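Local coordinates for uncharacterized DUF3829-like protein (Bacteroides thetaiotaomicron, PDB 3RH3) that is of unknown function but is an all-helical DUF3829-like protein, probably a lipoprotein in its natural form, at residues A90-V95 against V130-Y135; N179-K184 against G243-K248. All blocks are in the same frame, centred on the assembly; numbering follows the deposited sequence.

Contact 1. Residues A90-V95 against V130-Y135; sequences AGLFNV and VELSEY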
loop_
_atom_site.group_PDB
_atom_site.type_symbol
_atom_site.label_atom_id
_atom_site.label_comp_id
_atom_site.label_asym_id
_atom_site.label_seq_id
_atom_site.Cartn_x
_atom_site.Cartn_y
_atom_site.Cartn_z
ATOM N N ALA A 90 0.930 -14.384 -8.074
ATOM C CA ALA A 90 1.895 -15.136 -8.857
ATOM C C ALA A 90 2.836 -14.151 -9.550
ATOM O O ALA A 90 4.048 -14.322 -9.486
ATOM C CB ALA A 90 1.188 -16.033 -9.872
ATOM N N GLY A 91 2.273 -13.095 -10.134
ATOM C CA GLY A 91 3.051 -12.065 -10.796
ATOM C C GLY A 91 3.973 -11.399 -9.798
ATOM O O GLY A 91 5.187 -11.310 -10.025
ATOM N N LEU A 92 3.417 -11.000 -8.649
ATOM C CA LEU A 92 4.209 -10.366 -7.608
ATOM C C LEU A 92 5.476 -11.202 -7.269
ATOM O O LEU A 92 6.580 -10.684 -7.414
ATOM C CB LEU A 92 3.362 -10.114 -6.360
ATOM C CG LEU A 92 4.068 -9.356 -5.249
ATOM C CD1 LEU A 92 3.260 -8.169 -4.813
ATOM C CD2 LEU A 92 4.378 -10.273 -4.085
ATOM N N PHE A 93 5.313 -12.495 -6.873
ATOM C CA PHE A 93 6.422 -13.380 -6.491
ATOM C C PHE A 93 7.403 -13.638 -7.639
ATOM O O PHE A 93 8.609 -13.744 -7.381
ATOM C CB PHE A 93 5.908 -14.699 -5.898
ATOM C CG PHE A 93 5.289 -14.509 -4.526
ATOM C CD1 PHE A 93 6.061 -14.098 -3.445
ATOM C CD2 PHE A 93 3.935 -14.741 -4.315
ATOM C CE1 PHE A 93 5.478 -13.887 -2.187
ATOM C CE2 PHE A 93 3.356 -14.536 -3.059
ATOM C CZ PHE A 93 4.129 -14.108 -2.005
ATOM N N ASN A 94 6.905 -13.703 -8.890
ATOM C CA ASN A 94 7.724 -13.908 -10.086
ATOM C C ASN A 94 8.653 -12.692 -10.301
ATOM O O ASN A 94 9.866 -12.856 -10.465
ATOM C CB ASN A 94 6.810 -14.155 -11.312
ATOM C CG ASN A 94 7.435 -14.040 -12.690
ATOM O OD1 ASN A 94 6.890 -13.370 -13.576
ATOM N ND2 ASN A 94 8.553 -14.722 -12.924
ATOM N N VAL A 95 8.089 -11.469 -10.276
ATOM C CA VAL A 95 8.910 -10.267 -10.486
ATOM C C VAL A 95 9.850 -10.054 -9.259
ATOM O O VAL A 95 10.975 -9.621 -9.463
ATOM C CB VAL A 95 8.133 -8.980 -10.889
ATOM C CG1 VAL A 95 7.337 -9.197 -12.174
ATOM C CG2 VAL A 95 7.233 -8.471 -9.774
ATOM N N VAL A 130 8.840 -1.392 -10.155
ATOM C CA VAL A 130 7.564 -0.740 -10.456
ATOM C C VAL A 130 6.493 -1.822 -10.614
ATOM O O VAL A 130 5.420 -1.709 -10.021
ATOM C CB VAL A 130 7.674 0.198 -11.690
ATOM C CG1 VAL A 130 6.311 0.761 -12.082
ATOM C CG2 VAL A 130 8.644 1.337 -11.399
ATOM N N GLU A 131 6.819 -2.895 -11.358
ATOM C CA GLU A 131 5.938 -4.061 -11.559
ATOM C C GLU A 131 5.527 -4.659 -10.206
ATOM O O GLU A 131 4.334 -4.860 -9.971
ATOM C CB GLU A 131 6.620 -5.122 -12.430
ATOM C CG GLU A 131 6.724 -4.733 -13.894
ATOM C CD GLU A 131 7.038 -5.876 -14.839
ATOM O OE1 GLU A 131 6.210 -6.810 -14.942
ATOM O OE2 GLU A 131 8.091 -5.816 -15.511
ATOM N N LEU A 132 6.498 -4.833 -9.287
ATOM C CA LEU A 132 6.250 -5.361 -7.939
ATOM C C LEU A 132 5.278 -4.456 -7.156
ATOM O O LEU A 132 4.374 -4.950 -6.471
ATOM C CB LEU A 132 7.580 -5.512 -7.191
ATOM C CG LEU A 132 7.552 -6.248 -5.855
ATOM C CD1 LEU A 132 7.312 -7.731 -6.047
ATOM C CD2 LEU A 132 8.879 -6.162 -5.202
ATOM N N SER A 133 5.470 -3.136 -7.282
ATOM C CA SER A 133 4.651 -2.126 -6.645
ATOM C C SER A 133 3.224 -2.137 -7.213
ATOM O O SER A 133 2.272 -2.033 -6.444
ATOM C CB SER A 133 5.301 -0.755 -6.804
ATOM O OG SER A 133 4.615 0.174 -5.989
ATOM N N GLU A 134 3.086 -2.278 -8.549
ATOM C CA GLU A 134 1.807 -2.352 -9.246
ATOM C C GLU A 134 1.022 -3.592 -8.824
ATOM O O GLU A 134 -0.168 -3.465 -8.545
ATOM C CB GLU A 134 1.999 -2.321 -10.784
ATOM C CG GLU A 134 2.292 -0.915 -11.290
ATOM C CD GLU A 134 2.734 -0.713 -12.732
ATOM O OE1 GLU A 134 3.275 -1.662 -13.350
ATOM O OE2 GLU A 134 2.592 0.433 -13.223
ATOM N N TYR A 135 1.667 -4.774 -8.749
ATOM C CA TYR A 135 1.011 -6.016 -8.327
ATOM C C TYR A 135 0.421 -5.874 -6.916
ATOM O O TYR A 135 -0.743 -6.241 -6.694
ATOM C CB TYR A 135 1.962 -7.209 -8.401
ATOM C CG TYR A 135 2.121 -7.753 -9.800
ATOM C CD1 TYR A 135 1.013 -8.144 -10.549
ATOM C CD2 TYR A 135 3.382 -7.942 -10.355
ATOM C CE1 TYR A 135 1.155 -8.667 -11.834
ATOM C CE2 TYR A 135 3.538 -8.475 -11.632
ATOM C CZ TYR A 135 2.423 -8.825 -12.375
ATOM O OH TYR A 135 2.599 -9.354 -13.636
HETATM O O HOH W 1 5.086 -11.291 -13.808
#

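Contact 2. Residues N179-K184 against G243-K248; sequences NLYSRK and GAYSDK. With EDO (1,2-ethanediol), chain D; EDO (1,2-ethanediol), chain E.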
loop_
_atom_site.group_PDB
_atom_site.type_symbol
_atom_site.label_atom_id
_atom_site.label_comp_id
_atom_site.label_asym_id
_atom_site.label_seq_id
_atom_site.Cartn_x
_atom_site.Cartn_y
_atom_site.Cartn_z
ATOM N N ASN A 179 2.440 4.038 -1.722
ATOM C CA ASN A 179 2.881 3.023 -2.679
ATOM C C ASN A 179 3.265 3.657 -4.023
ATOM O O ASN A 179 4.303 3.305 -4.586
ATOM C CB ASN A 179 1.806 1.955 -2.888
ATOM C CG ASN A 179 2.277 0.788 -3.720
ATOM O OD1 ASN A 179 3.376 0.265 -3.550
ATOM N ND2 ASN A 179 1.493 0.399 -4.686
ATOM N N LEU A 180 2.456 4.604 -4.506
ATOM C CA LEU A 180 2.724 5.314 -5.756
ATOM C C LEU A 180 3.943 6.210 -5.635
ATOM O O LEU A 180 4.733 6.312 -6.578
ATOM C CB LEU A 180 1.502 6.133 -6.202
ATOM C CG LEU A 180 0.305 5.277 -6.676
ATOM C CD1 LEU A 180 -1.002 6.076 -6.629
ATOM C CD2 LEU A 180 0.574 4.643 -8.044
ATOM N N TYR A 181 4.113 6.847 -4.460
ATOM C CA TYR A 181 5.256 7.696 -4.219
ATOM C C TYR A 181 6.552 6.868 -4.096
ATOM O O TYR A 181 7.572 7.272 -4.664
ATOM C CB TYR A 181 5.043 8.551 -2.966
ATOM C CG TYR A 181 6.238 9.429 -2.689
ATOM C CD1 TYR A 181 6.447 10.606 -3.412
ATOM C CD2 TYR A 181 7.220 9.038 -1.780
ATOM C CE1 TYR A 181 7.620 11.335 -3.275
ATOM C CE2 TYR A 181 8.371 9.797 -1.591
ATOM C CZ TYR A 181 8.553 10.961 -2.321
ATOM O OH TYR A 181 9.718 11.671 -2.173
ATOM N N SER A 182 6.504 5.735 -3.364
ATOM C CA SER A 182 7.630 4.846 -3.026
ATOM C C SER A 182 8.422 4.257 -4.223
ATOM O O SER A 182 9.347 3.490 -4.007
ATOM C CB SER A 182 7.115 3.681 -2.182
ATOM O OG SER A 182 6.596 2.587 -2.932
ATOM N N ARG A 183 8.029 4.544 -5.449
ATOM C CA ARG A 183 8.644 3.980 -6.637
ATOM C C ARG A 183 9.868 4.791 -7.025
ATOM O O ARG A 183 9.787 5.749 -7.799
ATOM C CB ARG A 183 7.626 3.903 -7.788
ATOM C CG ARG A 183 6.429 3.049 -7.446
ATOM C CD ARG A 183 5.316 3.177 -8.442
ATOM N NE ARG A 183 4.207 2.354 -7.985
ATOM C CZ ARG A 183 3.159 2.002 -8.713
ATOM N NH1 ARG A 183 3.049 2.411 -9.972
ATOM N NH2 ARG A 183 2.218 1.227 -8.194
ATOM N N LYS A 184 10.998 4.419 -6.441
ATOM C CA LYS A 184 12.299 5.008 -6.699
ATOM C C LYS A 184 12.586 4.927 -8.196
ATOM O O LYS A 184 12.355 3.890 -8.806
ATOM C CB LYS A 184 13.343 4.263 -5.867
ATOM C CG LYS A 184 14.768 4.680 -6.061
ATOM C CD LYS A 184 15.613 4.107 -4.937
ATOM C CE LYS A 184 17.070 4.115 -5.309
ATOM N NZ LYS A 184 17.611 5.491 -5.390
ATOM N N GLY A 243 8.979 16.141 -8.233
ATOM C CA GLY A 243 8.909 15.356 -9.460
ATOM C C GLY A 243 9.693 14.062 -9.423
ATOM O O GLY A 243 9.793 13.378 -10.443
ATOM N N ALA A 244 10.249 13.714 -8.252
ATOM C CA ALA A 244 11.022 12.486 -8.106
ATOM C C ALA A 244 11.008 11.991 -6.675
ATOM O O ALA A 244 10.904 12.786 -5.741
ATOM C CB ALA A 244 12.453 12.705 -8.566
ATOM N N TYR A 245 11.121 10.667 -6.512
ATOM C CA TYR A 245 11.203 10.005 -5.227
ATOM C C TYR A 245 12.472 10.426 -4.510
ATOM O O TYR A 245 13.553 10.490 -5.114
ATOM C CB TYR A 245 11.193 8.483 -5.429
ATOM C CG TYR A 245 11.618 7.691 -4.204
ATOM C CD1 TYR A 245 10.685 7.282 -3.256
ATOM C CD2 TYR A 245 12.957 7.357 -3.993
ATOM C CE1 TYR A 245 11.068 6.532 -2.143
ATOM C CE2 TYR A 245 13.351 6.613 -2.884
ATOM C CZ TYR A 245 12.404 6.217 -1.954
ATOM O OH TYR A 245 12.784 5.497 -0.854
ATOM N N SER A 246 12.342 10.682 -3.214
ATOM C CA SER A 246 13.445 11.045 -2.340
ATOM C C SER A 246 13.479 10.046 -1.192
ATOM O O SER A 246 12.439 9.829 -0.563
ATOM C CB SER A 246 13.242 12.471 -1.832
ATOM O OG SER A 246 14.059 12.759 -0.715
ATOM N N ASP A 247 14.657 9.437 -0.891
ATOM C CA ASP A 247 14.727 8.512 0.259
ATOM C C ASP A 247 14.425 9.278 1.561
ATOM O O ASP A 247 13.704 8.758 2.417
ATOM C CB ASP A 247 16.085 7.793 0.341
ATOM C CG ASP A 247 16.190 6.572 -0.563
ATOM O OD1 ASP A 247 15.395 5.616 -0.372
ATOM O OD2 ASP A 247 17.089 6.553 -1.442
ATOM N N LYS A 248 14.907 10.544 1.653
ATOM C CA LYS A 248 14.724 11.430 2.805
ATOM C C LYS A 248 13.224 11.729 3.041
ATOM O O LYS A 248 12.772 11.689 4.189
ATOM C CB LYS A 248 15.521 12.732 2.626
ATOM C CG LYS A 248 15.576 13.594 3.887
ATOM C CD LYS A 248 16.622 14.703 3.800
HETATM C C1 EDO D . 16.522 7.968 -7.387
HETATM O O1 EDO D . 16.470 6.880 -8.326
HETATM C C2 EDO D . 15.203 8.141 -6.630
HETATM O O2 EDO D . 14.079 8.596 -7.426
HETATM C C1 EDO E . 8.395 -2.095 -4.146
HETATM O O1 EDO E . 8.740 -2.132 -5.540
HETATM C C2 EDO E . 6.944 -2.500 -3.894
HETATM O O2 EDO E . 6.204 -1.357 -3.433
HETATM O O HOH W 2 10.222 13.866 -3.568
#

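Contact 1. Residues A90-V95 against V130-Y135
The backbone of Gly91 packs over one face of the Tyr135 ring, its CA 3.9 Å from the ring centroid and only 20° off the normal, a CH-pi contact. A side chain on Gly91 would run into the ring, so glycine suits the place: its bare backbone, with Leu92 N beside it, covers one face of the tyrosine. Val95 reaches the same ring at its edge, CG1 to Tyr135 CE2 3.9 Å, and its other methyl, CG2, rests 3.7 Å from Leu132 CA. Leu132 CG is anti to the backbone N (chi1 -171°), and beyond it CD1 comes to 3.7 Å from Leu92 CG. This buried, branched aliphatic side is the tight part, where Leu92 also packs on Leu29 and Val32 of helix 10-32. On the looser side, where Asn94 is exposed, Glu131 brings OE1 to 3.8 Å from Val95 CG1. An alanine in place of Tyr135 would probably open a gap over Gly91 and leave Val95 CG1 without the ring edge it packs on. Segments 90-95 and 130-135, of helices 79-111 and 115-154, run nearly antiparallel (157°), their axes approaching to 8.8 Å; their direct contact is apolar and CH-pi, and so depends on fit of shape.

Contact 2. Residues N179-K184 against G243-K248
Ser246 N donates to Tyr181 OH (3.0 Å, 146° at the hydrogen), the hydrogen bond that joins the two segments directly. The phenol's own proton goes to a water in the plane of the Tyr181 ring, which in turn donates to Ala244 O, so one hydroxyl ties down two points of the 243-246 backbone. Tyr181 CG is anti to its backbone N (chi1 179°), and the long, rigid ring beyond carries the hydroxyl across. Tyr245 OH donates to Asp247 OD1 at 2.7 Å, from above the carboxylate plane. Lys184 NZ pairs instead with Glu46 in a salt bridge; Asp247 OD2, 4.1 Å from Lys184 NZ, is near enough only for a longer-range attraction. The arrangement joins the C-terminal end of helix 161-181 to the start of helix 247-257, where Ser246 is the N-cap, its OG accepting from Glu249 N. Gly243 is the first residue after helix 216-240 to leave helical torsions, with a positive phi that favours glycine. Serine suits a cap because its short side chain can reach an amide of the first turn. Arg183 is the centre of an inverse gamma turn, closed by a weak bond from Lys184 N to Ser182 O. Farther out, the Tyr181 and Tyr245 rings meet obliquely, planes at 41°, Tyr181 CE2 to Tyr245 CD1 3.8 Å. Lys184 N lies over one face of the Tyr245 ring, offset toward its rim, while Lys184 CB comes to 3.6 Å from Tyr245 CD2.

Overall arrangement
Contacts 1 and 2 have centres about 17 Å apart and belong to different sequence families, 90-95 with 130-135 to the DUF6845 domain and 179-184 with 243-248 to the DUF3829-like C-terminal domain. Helices 115-154 and 161-181, consecutive in the chain, bring them together: Ser133 OG is hydrogen-bonded to Arg183 NE at 3.0 Å, and Ser133 O is probably bonded to Asn179 ND2 at 3.1 Å. Ser133 thus lies on the face of its helix turned from contact 1 and meets contact 2. An ethanediol, probably from the crystallisation liquor, sits at this junction, weakly hydrogen-bonded to Ser133 OG and Asn179 OD1; no active site is known.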